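Local coordinates for autoinducer 2-binding protein LsrB (Clostridium saccharobutylicum DSM 13864, PDB 6DSP), which binds the quorum-sensing signal autoinducer-2 as a receptor of the bacterial solute-binding protein 2 family, at residues G42-S47 / G51-Y56; A65-V70 / I82-V87; D192-N197 / I204-S209; A234-G239 / K257-D262. All coordinates share one frame; numbering follows the deposited sequence.

Interaction 1: residues G42-S47 / G51-Y56; sequences GAQKYS and GFKVDY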
loop_
_atom_site.group_PDB
_atom_site.type_symbol
_atom_site.label_atom_id
_atom_site.label_comp_id
_atom_site.label_asym_id
_atom_site.label_seq_id
_atom_site.Cartn_x
_atom_site.Cartn_y
_atom_site.Cartn_z
ATOM N N GLY A 42 12.603 5.261 -7.042
ATOM C CA GLY A 42 11.939 6.310 -7.803
ATOM C C GLY A 42 12.114 7.682 -7.187
ATOM O O GLY A 42 12.438 8.657 -7.889
ATOM N N ALA A 43 11.960 7.780 -5.866
ATOM C CA ALA A 43 12.151 9.078 -5.229
ATOM C C ALA A 43 13.560 9.602 -5.454
ATOM O O ALA A 43 13.750 10.802 -5.682
ATOM C CB ALA A 43 11.843 8.969 -3.739
ATOM N N GLN A 44 14.561 8.721 -5.405
ATOM C CA GLN A 44 15.931 9.170 -5.630
ATOM C C GLN A 44 16.122 9.641 -7.068
ATOM O O GLN A 44 16.728 10.694 -7.313
ATOM C CB GLN A 44 16.931 8.054 -5.303
ATOM C CG GLN A 44 16.974 7.625 -3.856
ATOM C CD GLN A 44 17.227 8.792 -2.901
ATOM O OE1 GLN A 44 18.071 9.663 -3.171
ATOM N NE2 GLN A 44 16.554 8.787 -1.768
ATOM N N LYS A 45 15.641 8.853 -8.046
ATOM C CA LYS A 45 15.821 9.218 -9.446
ATOM C C LYS A 45 15.197 10.575 -9.754
ATOM O O LYS A 45 15.833 11.441 -10.371
ATOM C CB LYS A 45 15.234 8.134 -10.340
ATOM C CG LYS A 45 15.338 8.477 -11.820
ATOM C CD LYS A 45 14.627 7.433 -12.668
ATOM C CE LYS A 45 13.280 7.951 -13.155
ATOM N NZ LYS A 45 13.445 9.195 -13.970
ATOM N N TYR A 46 13.957 10.788 -9.328
ATOM C CA TYR A 46 13.285 12.031 -9.678
ATOM C C TYR A 46 13.842 13.212 -8.895
ATOM O O TYR A 46 14.010 14.304 -9.452
ATOM C CB TYR A 46 11.772 11.898 -9.471
ATOM C CG TYR A 46 11.050 11.157 -10.562
ATOM C CD1 TYR A 46 10.550 11.840 -11.664
ATOM C CD2 TYR A 46 10.877 9.782 -10.501
ATOM C CE1 TYR A 46 9.884 11.160 -12.689
ATOM C CE2 TYR A 46 10.225 9.100 -11.503
ATOM C CZ TYR A 46 9.718 9.786 -12.595
ATOM O OH TYR A 46 9.065 9.079 -13.578
ATOM N N SER A 47 14.132 13.036 -7.607
ATOM C CA SER A 47 14.638 14.176 -6.848
ATOM C C SER A 47 15.986 14.636 -7.373
ATOM O O SER A 47 16.294 15.824 -7.303
ATOM C CB SER A 47 14.719 13.850 -5.355
ATOM O OG SER A 47 15.606 12.774 -5.098
ATOM N N GLY A 51 16.383 18.542 -8.220
ATOM C CA GLY A 51 17.323 19.384 -7.504
ATOM C C GLY A 51 17.130 19.495 -6.008
ATOM O O GLY A 51 17.456 20.539 -5.431
ATOM N N PHE A 52 16.621 18.456 -5.349
ATOM C CA PHE A 52 16.572 18.450 -3.895
ATOM C C PHE A 52 16.942 17.057 -3.411
ATOM O O PHE A 52 16.991 16.105 -4.187
ATOM C CB PHE A 52 15.210 18.927 -3.361
ATOM C CG PHE A 52 14.059 18.013 -3.682
ATOM C CD1 PHE A 52 13.291 18.207 -4.828
ATOM C CD2 PHE A 52 13.718 16.972 -2.818
ATOM C CE1 PHE A 52 12.208 17.365 -5.122
ATOM C CE2 PHE A 52 12.628 16.134 -3.085
ATOM C CZ PHE A 52 11.862 16.329 -4.245
ATOM N N LYS A 53 17.218 16.955 -2.123
ATOM C CA LYS A 53 17.664 15.717 -1.511
ATOM C C LYS A 53 16.497 14.968 -0.878
ATOM O O LYS A 53 15.670 15.553 -0.171
ATOM C CB LYS A 53 18.680 16.011 -0.409
ATOM C CG LYS A 53 19.258 14.772 0.216
ATOM C CD LYS A 53 19.990 13.964 -0.840
ATOM C CE LYS A 53 20.443 12.599 -0.327
ATOM N NZ LYS A 53 21.300 11.946 -1.352
ATOM N N VAL A 54 16.467 13.658 -1.091
ATOM C CA VAL A 54 15.572 12.763 -0.376
ATOM C C VAL A 54 16.427 11.856 0.490
ATOM O O VAL A 54 17.254 11.095 -0.026
ATOM C CB VAL A 54 14.719 11.939 -1.346
ATOM C CG1 VAL A 54 13.939 10.862 -0.563
ATOM C CG2 VAL A 54 13.767 12.862 -2.094
ATOM N N ASP A 55 16.254 11.966 1.805
ATOM C CA ASP A 55 16.940 11.127 2.774
ATOM C C ASP A 55 16.012 9.977 3.165
ATOM O O ASP A 55 15.059 10.174 3.915
ATOM C CB ASP A 55 17.353 11.967 3.984
ATOM C CG ASP A 55 18.069 11.154 5.060
ATOM O OD1 ASP A 55 18.445 9.994 4.812
ATOM O OD2 ASP A 55 18.262 11.702 6.157
ATOM N N TYR A 56 16.305 8.783 2.653
ATOM C CA TYR A 56 15.492 7.607 2.948
ATOM C C TYR A 56 15.866 7.075 4.328
ATOM O O TYR A 56 17.024 6.694 4.564
ATOM C CB TYR A 56 15.778 6.562 1.873
ATOM C CG TYR A 56 15.030 5.258 1.967
ATOM C CD1 TYR A 56 13.637 5.229 2.045
ATOM C CD2 TYR A 56 15.703 4.040 1.884
ATOM C CE1 TYR A 56 12.946 4.018 2.053
ATOM C CE2 TYR A 56 15.050 2.849 1.881
ATOM C CZ TYR A 56 13.661 2.826 1.970
ATOM O OH TYR A 56 12.983 1.623 1.997
#

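Interaction 2: residues A65-V70 / I82-V87; sequences ASQVSV and ICLSSV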
loop_
_atom_site.group_PDB
_atom_site.type_symbol
_atom_site.label_atom_id
_atom_site.label_comp_id
_atom_site.label_asym_id
_atom_site.label_seq_id
_atom_site.Cartn_x
_atom_site.Cartn_y
_atom_site.Cartn_z
ATOM N N ALA A 65 6.460 2.654 17.046
ATOM C CA ALA A 65 7.500 3.208 17.916
ATOM C C ALA A 65 8.782 3.479 17.119
ATOM O O ALA A 65 9.449 4.507 17.322
ATOM C CB ALA A 65 7.767 2.258 19.083
ATOM N N SER A 66 9.145 2.582 16.212
ATOM C CA SER A 66 10.310 2.844 15.388
ATOM C C SER A 66 10.092 4.058 14.514
ATOM O O SER A 66 11.003 4.882 14.351
ATOM C CB SER A 66 10.626 1.673 14.513
ATOM O OG SER A 66 11.726 2.008 13.716
ATOM N N GLN A 67 8.897 4.189 13.919
ATOM C CA GLN A 67 8.661 5.346 13.048
ATOM C C GLN A 67 8.717 6.650 13.837
ATOM O O GLN A 67 9.267 7.647 13.337
ATOM C CB GLN A 67 7.340 5.236 12.284
ATOM C CG GLN A 67 7.339 4.084 11.294
ATOM C CD GLN A 67 6.164 4.192 10.341
ATOM O OE1 GLN A 67 5.014 4.388 10.775
ATOM N NE2 GLN A 67 6.427 4.100 9.058
ATOM N N VAL A 68 8.212 6.656 15.092
ATOM C CA VAL A 68 8.338 7.848 15.924
ATOM C C VAL A 68 9.810 8.205 16.091
ATOM O O VAL A 68 10.180 9.381 16.015
ATOM C CB VAL A 68 7.657 7.619 17.285
ATOM C CG1 VAL A 68 8.027 8.725 18.258
ATOM C CG2 VAL A 68 6.139 7.554 17.113
ATOM N N SER A 69 10.662 7.195 16.344
ATOM C CA SER A 69 12.082 7.487 16.535
ATOM C C SER A 69 12.678 8.064 15.263
ATOM O O SER A 69 13.493 8.998 15.323
ATOM C CB SER A 69 12.870 6.230 16.895
ATOM O OG SER A 69 14.268 6.577 16.976
ATOM N N VAL A 70 12.304 7.520 14.099
ATOM C CA VAL A 70 12.826 8.038 12.838
ATOM C C VAL A 70 12.373 9.480 12.620
ATOM O O VAL A 70 13.171 10.348 12.221
ATOM C CB VAL A 70 12.394 7.139 11.660
ATOM C CG1 VAL A 70 12.753 7.768 10.330
ATOM C CG2 VAL A 70 12.996 5.733 11.774
ATOM N N ILE A 82 8.969 15.857 5.786
ATOM C CA ILE A 82 8.829 14.415 5.936
ATOM C C ILE A 82 7.744 13.967 4.972
ATOM O O ILE A 82 6.711 14.632 4.845
ATOM C CB ILE A 82 8.432 14.063 7.380
ATOM C CG1 ILE A 82 9.620 14.294 8.335
ATOM C CG2 ILE A 82 7.888 12.647 7.482
ATOM C CD1 ILE A 82 9.234 14.268 9.811
ATOM N N CYS A 83 7.971 12.841 4.322
ATOM C CA CYS A 83 6.923 12.156 3.570
ATOM C C CYS A 83 6.899 10.721 4.074
ATOM O O CYS A 83 7.836 9.955 3.814
ATOM C CB CYS A 83 7.168 12.227 2.062
ATOM S SG CYS A 83 5.784 11.454 1.156
ATOM N N LEU A 84 5.838 10.378 4.801
ATOM C CA LEU A 84 5.732 9.162 5.614
ATOM C C LEU A 84 4.636 8.234 5.113
ATOM O O LEU A 84 3.521 8.691 4.832
ATOM C CB LEU A 84 5.364 9.556 7.071
ATOM C CG LEU A 84 4.937 8.462 8.048
ATOM C CD1 LEU A 84 6.119 7.586 8.395
ATOM C CD2 LEU A 84 4.318 9.062 9.284
ATOM N N SER A 85 4.923 6.938 5.097
ATOM C CA SER A 85 3.884 5.906 5.009
ATOM C C SER A 85 3.772 5.255 6.386
ATOM O O SER A 85 4.750 4.684 6.897
ATOM C CB SER A 85 4.219 4.850 3.962
ATOM O OG SER A 85 3.197 3.858 4.014
ATOM N N SER A 86 2.608 5.401 6.999
ATOM C CA SER A 86 2.419 5.067 8.406
ATOM C C SER A 86 1.984 3.618 8.625
ATOM O O SER A 86 1.061 3.136 7.949
ATOM C CB SER A 86 1.361 6.027 8.953
ATOM O OG SER A 86 0.914 5.657 10.217
ATOM N N VAL A 87 2.626 2.944 9.596
ATOM C CA VAL A 87 2.180 1.608 10.000
ATOM C C VAL A 87 0.986 1.657 10.949
ATOM O O VAL A 87 0.268 0.661 11.068
ATOM C CB VAL A 87 3.307 0.767 10.608
ATOM C CG1 VAL A 87 4.475 0.617 9.679
ATOM C CG2 VAL A 87 3.752 1.325 11.894
#

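Interaction 3: residues D192-N197 / I204-S209; sequences DNYYSN and ISVGES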
loop_
_atom_site.group_PDB
_atom_site.type_symbol
_atom_site.label_atom_id
_atom_site.label_comp_id
_atom_site.label_asym_id
_atom_site.label_seq_id
_atom_site.Cartn_x
_atom_site.Cartn_y
_atom_site.Cartn_z
ATOM N N ASP A 192 -11.684 -12.631 11.288
ATOM C CA ASP A 192 -10.730 -11.794 12.029
ATOM C C ASP A 192 -9.582 -11.322 11.139
ATOM O O ASP A 192 -8.893 -10.359 11.497
ATOM C CB ASP A 192 -10.084 -12.604 13.154
ATOM C CG ASP A 192 -10.970 -12.778 14.373
ATOM O OD1 ASP A 192 -12.058 -12.171 14.450
ATOM O OD2 ASP A 192 -10.531 -13.525 15.279
ATOM N N ASN A 193 -9.380 -11.958 9.989
ATOM C CA ASN A 193 -8.238 -11.776 9.105
ATOM C C ASN A 193 -6.991 -12.401 9.708
ATOM O O ASN A 193 -6.889 -12.570 10.927
ATOM C CB ASN A 193 -7.917 -10.322 8.773
ATOM C CG ASN A 193 -9.123 -9.538 8.332
ATOM O OD1 ASN A 193 -9.882 -9.963 7.455
ATOM N ND2 ASN A 193 -9.279 -8.347 8.897
ATOM N N TYR A 194 -6.055 -12.748 8.851
ATOM C CA TYR A 194 -4.737 -13.181 9.284
ATOM C C TYR A 194 -3.734 -12.051 9.090
ATOM O O TYR A 194 -3.734 -11.371 8.060
ATOM C CB TYR A 194 -4.301 -14.419 8.506
ATOM C CG TYR A 194 -4.950 -15.700 8.979
ATOM C CD1 TYR A 194 -6.157 -16.159 8.421
ATOM C CD2 TYR A 194 -4.344 -16.470 9.962
ATOM C CE1 TYR A 194 -6.723 -17.348 8.829
ATOM C CE2 TYR A 194 -4.905 -17.675 10.378
ATOM C CZ TYR A 194 -6.095 -18.097 9.812
ATOM O OH TYR A 194 -6.654 -19.278 10.214
ATOM N N TYR A 195 -2.844 -11.903 10.067
ATOM C CA TYR A 195 -1.881 -10.803 10.082
ATOM C C TYR A 195 -0.462 -11.339 10.214
ATOM O O TYR A 195 -0.182 -12.185 11.073
ATOM C CB TYR A 195 -2.155 -9.847 11.257
ATOM C CG TYR A 195 -3.519 -9.213 11.160
ATOM C CD1 TYR A 195 -3.867 -8.426 10.047
ATOM C CD2 TYR A 195 -4.445 -9.348 12.204
ATOM C CE1 TYR A 195 -5.151 -7.839 9.953
ATOM C CE2 TYR A 195 -5.714 -8.776 12.120
ATOM C CZ TYR A 195 -6.057 -8.014 11.007
ATOM O OH TYR A 195 -7.299 -7.425 10.929
ATOM N N SER A 196 0.446 -10.824 9.374
ATOM C CA SER A 196 1.850 -11.247 9.420
ATOM C C SER A 196 2.831 -10.103 9.650
ATOM O O SER A 196 4.053 -10.339 9.641
ATOM C CB SER A 196 2.246 -12.116 8.224
ATOM O OG SER A 196 1.850 -11.518 7.002
ATOM N N ASN A 197 2.343 -8.907 9.928
ATOM C CA ASN A 197 3.160 -7.861 10.535
ATOM C C ASN A 197 4.304 -7.389 9.662
ATOM O O ASN A 197 5.281 -6.813 10.171
ATOM C CB ASN A 197 3.630 -8.272 11.935
ATOM C CG ASN A 197 2.469 -8.719 12.776
ATOM O OD1 ASN A 197 1.585 -7.939 13.035
ATOM N ND2 ASN A 197 2.459 -9.971 13.173
ATOM N N ILE A 204 5.353 -16.255 5.612
ATOM C CA ILE A 204 5.364 -17.643 5.171
ATOM C C ILE A 204 4.676 -18.524 6.198
ATOM O O ILE A 204 3.852 -19.382 5.850
ATOM C CB ILE A 204 6.799 -18.139 4.918
ATOM C CG1 ILE A 204 7.482 -17.246 3.887
ATOM C CG2 ILE A 204 6.806 -19.612 4.508
ATOM C CD1 ILE A 204 9.004 -17.474 3.804
ATOM N N SER A 205 5.035 -18.357 7.476
ATOM C CA SER A 205 4.476 -19.202 8.529
ATOM C C SER A 205 2.963 -19.011 8.655
ATOM O O SER A 205 2.202 -19.980 8.765
ATOM C CB SER A 205 5.152 -18.859 9.849
ATOM O OG SER A 205 4.657 -19.735 10.846
ATOM N N VAL A 206 2.507 -17.763 8.661
ATOM C CA VAL A 206 1.069 -17.490 8.653
ATOM C C VAL A 206 0.409 -18.047 7.393
ATOM O O VAL A 206 -0.679 -18.635 7.471
ATOM C CB VAL A 206 0.822 -15.979 8.831
ATOM C CG1 VAL A 206 -0.652 -15.623 8.564
ATOM C CG2 VAL A 206 1.217 -15.556 10.218
ATOM N N GLY A 207 1.047 -17.890 6.223
ATOM C CA GLY A 207 0.481 -18.479 5.011
ATOM C C GLY A 207 0.283 -19.971 5.143
ATOM O O GLY A 207 -0.728 -20.525 4.679
ATOM N N GLU A 208 1.238 -20.647 5.794
ATOM C CA GLU A 208 1.110 -22.087 6.028
ATOM C C GLU A 208 -0.009 -22.391 7.010
ATOM O O GLU A 208 -0.760 -23.367 6.833
ATOM C CB GLU A 208 2.442 -22.635 6.556
ATOM C CG GLU A 208 3.514 -22.585 5.499
ATOM C CD GLU A 208 4.895 -22.898 5.999
ATOM O OE1 GLU A 208 5.197 -22.652 7.198
ATOM O OE2 GLU A 208 5.688 -23.363 5.160
ATOM N N SER A 209 -0.158 -21.558 8.046
ATOM C CA SER A 209 -1.254 -21.721 9.001
ATOM C C SER A 209 -2.613 -21.629 8.316
ATOM O O SER A 209 -3.533 -22.388 8.640
ATOM C CB SER A 209 -1.160 -20.642 10.102
ATOM O OG SER A 209 -0.016 -20.783 10.947
HETATM O O HOH W 1 -4.724 -20.888 11.461
#

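Interaction 4: residues A234-G239 / K257-D262; sequences AAQNKG and KQYCND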
loop_
_atom_site.group_PDB
_atom_site.type_symbol
_atom_site.label_atom_id
_atom_site.label_comp_id
_atom_site.label_asym_id
_atom_site.label_seq_id
_atom_site.Cartn_x
_atom_site.Cartn_y
_atom_site.Cartn_z
ATOM N N ALA A 234 4.241 -20.125 0.970
ATOM C CA ALA A 234 3.554 -21.139 1.759
ATOM C C ALA A 234 2.860 -22.160 0.865
ATOM O O ALA A 234 2.900 -23.370 1.130
ATOM C CB ALA A 234 2.530 -20.482 2.679
ATOM N N ALA A 235 2.212 -21.687 -0.202
ATOM C CA ALA A 235 1.547 -22.589 -1.126
ATOM C C ALA A 235 2.564 -23.499 -1.784
ATOM O O ALA A 235 2.363 -24.716 -1.875
ATOM C CB ALA A 235 0.776 -21.766 -2.154
ATOM N N GLN A 236 3.673 -22.930 -2.248
ATOM C CA GLN A 236 4.712 -23.746 -2.864
ATOM C C GLN A 236 5.281 -24.767 -1.870
ATOM O O GLN A 236 5.496 -25.939 -2.220
ATOM C CB GLN A 236 5.791 -22.815 -3.400
ATOM C CG GLN A 236 6.802 -23.538 -4.226
ATOM C CD GLN A 236 7.860 -22.579 -4.672
ATOM O OE1 GLN A 236 7.632 -21.804 -5.568
ATOM N NE2 GLN A 236 9.000 -22.575 -3.993
ATOM N N ASN A 237 5.479 -24.356 -0.612
ATOM C CA ASN A 237 5.932 -25.280 0.439
ATOM C C ASN A 237 4.978 -26.453 0.624
ATOM O O ASN A 237 5.413 -27.553 0.983
ATOM C CB ASN A 237 6.099 -24.543 1.769
ATOM C CG ASN A 237 7.273 -23.594 1.775
ATOM O OD1 ASN A 237 8.089 -23.566 0.862
ATOM N ND2 ASN A 237 7.370 -22.804 2.834
ATOM N N LYS A 238 3.677 -26.233 0.408
ATOM C CA LYS A 238 2.689 -27.292 0.528
ATOM C C LYS A 238 2.464 -28.028 -0.790
ATOM O O LYS A 238 1.606 -28.925 -0.851
ATOM C CB LYS A 238 1.368 -26.707 1.026
ATOM C CG LYS A 238 0.415 -27.780 1.524
ATOM C CD LYS A 238 -0.785 -27.209 2.252
ATOM C CE LYS A 238 -1.938 -28.213 2.367
ATOM N NZ LYS A 238 -3.014 -27.798 3.335
ATOM N N GLY A 239 3.247 -27.710 -1.824
ATOM C CA GLY A 239 3.149 -28.420 -3.081
ATOM C C GLY A 239 2.017 -27.954 -3.959
ATOM O O GLY A 239 1.700 -28.636 -4.931
ATOM N N LYS A 257 7.670 -12.470 -9.812
ATOM C CA LYS A 257 7.816 -13.083 -11.130
ATOM C C LYS A 257 8.110 -14.570 -11.027
ATOM O O LYS A 257 7.555 -15.370 -11.795
ATOM C CB LYS A 257 8.895 -12.380 -11.938
ATOM C CG LYS A 257 8.464 -11.014 -12.451
ATOM C CD LYS A 257 9.630 -10.343 -13.115
ATOM C CE LYS A 257 9.282 -8.940 -13.577
ATOM N NZ LYS A 257 10.488 -8.253 -14.137
ATOM N N GLN A 258 8.996 -14.967 -10.104
ATOM C CA GLN A 258 9.354 -16.379 -10.031
ATOM C C GLN A 258 8.167 -17.230 -9.598
ATOM O O GLN A 258 7.942 -18.311 -10.146
ATOM C CB GLN A 258 10.551 -16.600 -9.102
ATOM C CG GLN A 258 11.102 -18.012 -9.235
ATOM C CD GLN A 258 11.628 -18.243 -10.634
ATOM O OE1 GLN A 258 11.114 -19.088 -11.384
ATOM N NE2 GLN A 258 12.672 -17.498 -10.999
ATOM N N TYR A 259 7.390 -16.754 -8.620
ATOM C CA TYR A 259 6.186 -17.478 -8.221
ATOM C C TYR A 259 5.233 -17.627 -9.391
ATOM O O TYR A 259 4.584 -18.668 -9.549
ATOM C CB TYR A 259 5.462 -16.761 -7.070
ATOM C CG TYR A 259 6.232 -16.774 -5.757
ATOM C CD1 TYR A 259 6.608 -17.979 -5.159
ATOM C CD2 TYR A 259 6.613 -15.570 -5.118
ATOM C CE1 TYR A 259 7.348 -17.996 -3.986
ATOM C CE2 TYR A 259 7.337 -15.574 -3.924
ATOM C CZ TYR A 259 7.708 -16.797 -3.370
ATOM O OH TYR A 259 8.441 -16.773 -2.213
ATOM N N CYS A 260 5.113 -16.587 -10.207
ATOM C CA CYS A 260 4.210 -16.669 -11.345
ATOM C C CYS A 260 4.748 -17.623 -12.411
ATOM O O CYS A 260 4.001 -18.469 -12.940
ATOM C CB CYS A 260 3.949 -15.240 -11.860
ATOM S SG CYS A 260 2.721 -15.171 -13.171
ATOM N N ASN A 261 6.058 -17.555 -12.681
ATOM C CA ASN A 261 6.674 -18.481 -13.642
ATOM C C ASN A 261 6.577 -19.927 -13.167
ATOM O O ASN A 261 6.498 -20.850 -13.992
ATOM C CB ASN A 261 8.141 -18.111 -13.888
ATOM C CG ASN A 261 8.286 -16.901 -14.791
ATOM O OD1 ASN A 261 7.500 -16.720 -15.719
ATOM N ND2 ASN A 261 9.293 -16.082 -14.539
ATOM N N ASP A 262 6.577 -20.146 -11.857
ATOM C CA ASP A 262 6.466 -21.491 -11.302
ATOM C C ASP A 262 5.021 -21.937 -11.147
ATOM O O ASP A 262 4.776 -23.013 -10.584
ATOM C CB ASP A 262 7.162 -21.565 -9.936
ATOM C CG ASP A 262 8.668 -21.485 -10.055
ATOM O OD1 ASP A 262 9.152 -21.654 -11.192
ATOM O OD2 ASP A 262 9.363 -21.259 -9.028
HETATM O O HOH W 2 8.570 -19.902 -7.056
#

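Interaction 1: residues G42-S47 / G51-Y56
Two torsions bring Q44 over to V54. CG of Q44 stands beside its own backbone N (chi1 -65°), and the chain then bends at chi2 (-55°), which swings the amide back toward the strand. NE2 of Q44 donates to V54 O at 3.0 Å with an almost straight N-H (168°). The acceptor lies in the plane of the Q44 amide, but the donor sits above the carbonyl plane of V54. NE2 also bonds to OD1 of N40, one helical turn earlier, so both of its hydrogens can be used. The two valine branches divide the helix surface between them. CG1 of V54 faces Q44 NE2 and A43 CB, while CG2 of V54 lies 3.5 Å from both CB and OG of S47. S47 OG, placed between its own N and carbonyl carbon, turns back to bond A43 O at 2.8 Å. S47 CB sits over one face of the F52 ring, 4.0 Å from its centroid, a CH-pi contact. The other join is backbone: S47 O accepts from G51 N at 2.9 Å and from F52 N at 3.3 Å, from opposite faces of its plane. G51 has positive phi, where the chain leaves the helix. These segments form the helix-to-strand return of the beta-alpha-beta unit 23-27, 34-50, 53-56 in a periplasmic binding protein fold. C281 of helix 273-288 touches A43 and V54 as well. The chemistry implies a short turn pinned at S47 O, V54 methyls packed against a mixed surface, and a side-chain amide fastening the edge strand to its helix.

Interaction 2: residues A65-V70 / I82-V87
Q67 joins helix 64-76 to the end of strand 81-84 in the first lobe of this periplasmic binding protein, in the parallel part of a mixed sheet. Its amide uses both ends on the backbone that follows the strand. NE2 of Q67 donates to S85 O at 2.8 Å, with an N-H angle of 161° and the acceptor near the amide plane. OE1 of Q67 accepts from V87 N at 3.0 Å. That bond is nearly straight at the hydrogen (173°), although the donor is tilted from the plane of the Q67 carbonyl. NE2 has a second acceptor, P28 O, in the loop after strand 23-27. One buried side chain therefore satisfies a carbonyl and an N-H of the 85-87 turn and a carbonyl of a neighbouring loop. CG stands beside the backbone N, and the chain runs out extended from there (chi2 -167°), carrying the amide to the 85-87 backbone. L84 CD1 lies 3.6 Å from Q67 NE2, and both methyls of V87 lie against the amide.

The hydroxyl of S85 bonds to OD2 of D110, a residue of the autoinducer-2 pocket, and the S85 side chain is about 5 Å from the ligand. Q67 thus holds the backbone beside a pocket aspartate. Next to the bonded V87 N, the methyl CG2 of V87 approaches Q67 OE1 to 3.5 Å.

Interaction 3: residues D192-N197 / I204-S209
V206 meets the chain at Y194, Y195 and S196 by van der Waals contact, through its two methyls. No direct hydrogen bond crosses between the two segments. CG1 of V206 touches Y194 CB at 3.8 Å and CD2 of the same ring at 4.0 Å, and its approach to the ring is oblique. CG2 of V206, the branch beside the backbone N, turns the other way along the chain. It lies 3.7 Å from Y195 O and 4.1 Å from S196 CB. With CG1 anti to the backbone N (chi1 169°), the two methyls are spread along the chain.

The segments belong to the second lobe of the binding protein. Strand 187-195 is an edge strand of its four-stranded parallel sheet, and helix 200-213 packs against that sheet after the loop at S196 and N197.

Polar links are mostly indirect or lie within a segment. Y194 OH bonds to NE2 of H214, just beyond helix 200-213. A water 2.8 Å from Y194 OH also makes a weak bond, as donor, to S209 O at 3.4 Å. The hydroxyl of S196 bonds to NE2 of H159, which ties this loop to the neighbouring strand of the sheet, 155-160. Within the first segment, N193 ND2 donates to Y195 OH at 3.0 Å along an almost straight line (177°), with the hydroxyl in the amide plane.

Interaction 4: residues A234-G239 / K257-D262
Q236 and Y259 make the closer-packed part of this surface contact, which joins the end of helix 227-237 to the short helix 257-261 in the second lobe of the periplasmic binding protein fold. The Q236 chain is extended, with CG anti to the backbone N (chi1 -172°), and it carries the amide across to the ring. OE1 of Q236 comes to the edge of that ring, near its plane, 4.0 Å from Y259 CD1. The amide and ring planes are 50° apart. The ring is also held by helix 227-237 further back: its OH bonds to Q233 OE1, and P229 and A232 touch the side chain.

The looser side runs through water. Q236 OE1 and D262 OD2 are 3.9 Å apart and do not bond directly. One water lies between them and donates to both oxygens, which suits two acceptors facing each other. Beyond Q236, helix 227-237 closes in a Schellman motif. G239, with positive phi, is its C-prime residue, and G239 N bonds to Q236 O at 2.9 Å. Both bonds of the bridging water are short: 2.6 Å to Q236 OE1 and 2.5 Å to D262 OD2.

How the interactions relate
Interaction 2 is buried near the ligand, while interaction 4 lies at the surface; interactions 1 and 3 are partly buried. Interactions 1 and 2 belong to one lobe and reach the same eight-stranded sheet, interaction 1 as a helix-to-strand return, interaction 2 at the strand's C-terminal end; in both a glutamine amide bonds to backbone. The glutamine of interaction 4 instead works through water, and interaction 3 rests on valine methyls. Interactions 3 and 4 touch each other: E208 OE2 and N237 ND2 are 2.9 Å apart, a probable hydrogen bond, and A234 CB packs on G207. Interactions 1 and 3 lie on opposite sides of the chain's centre, about 34 Å apart between centres.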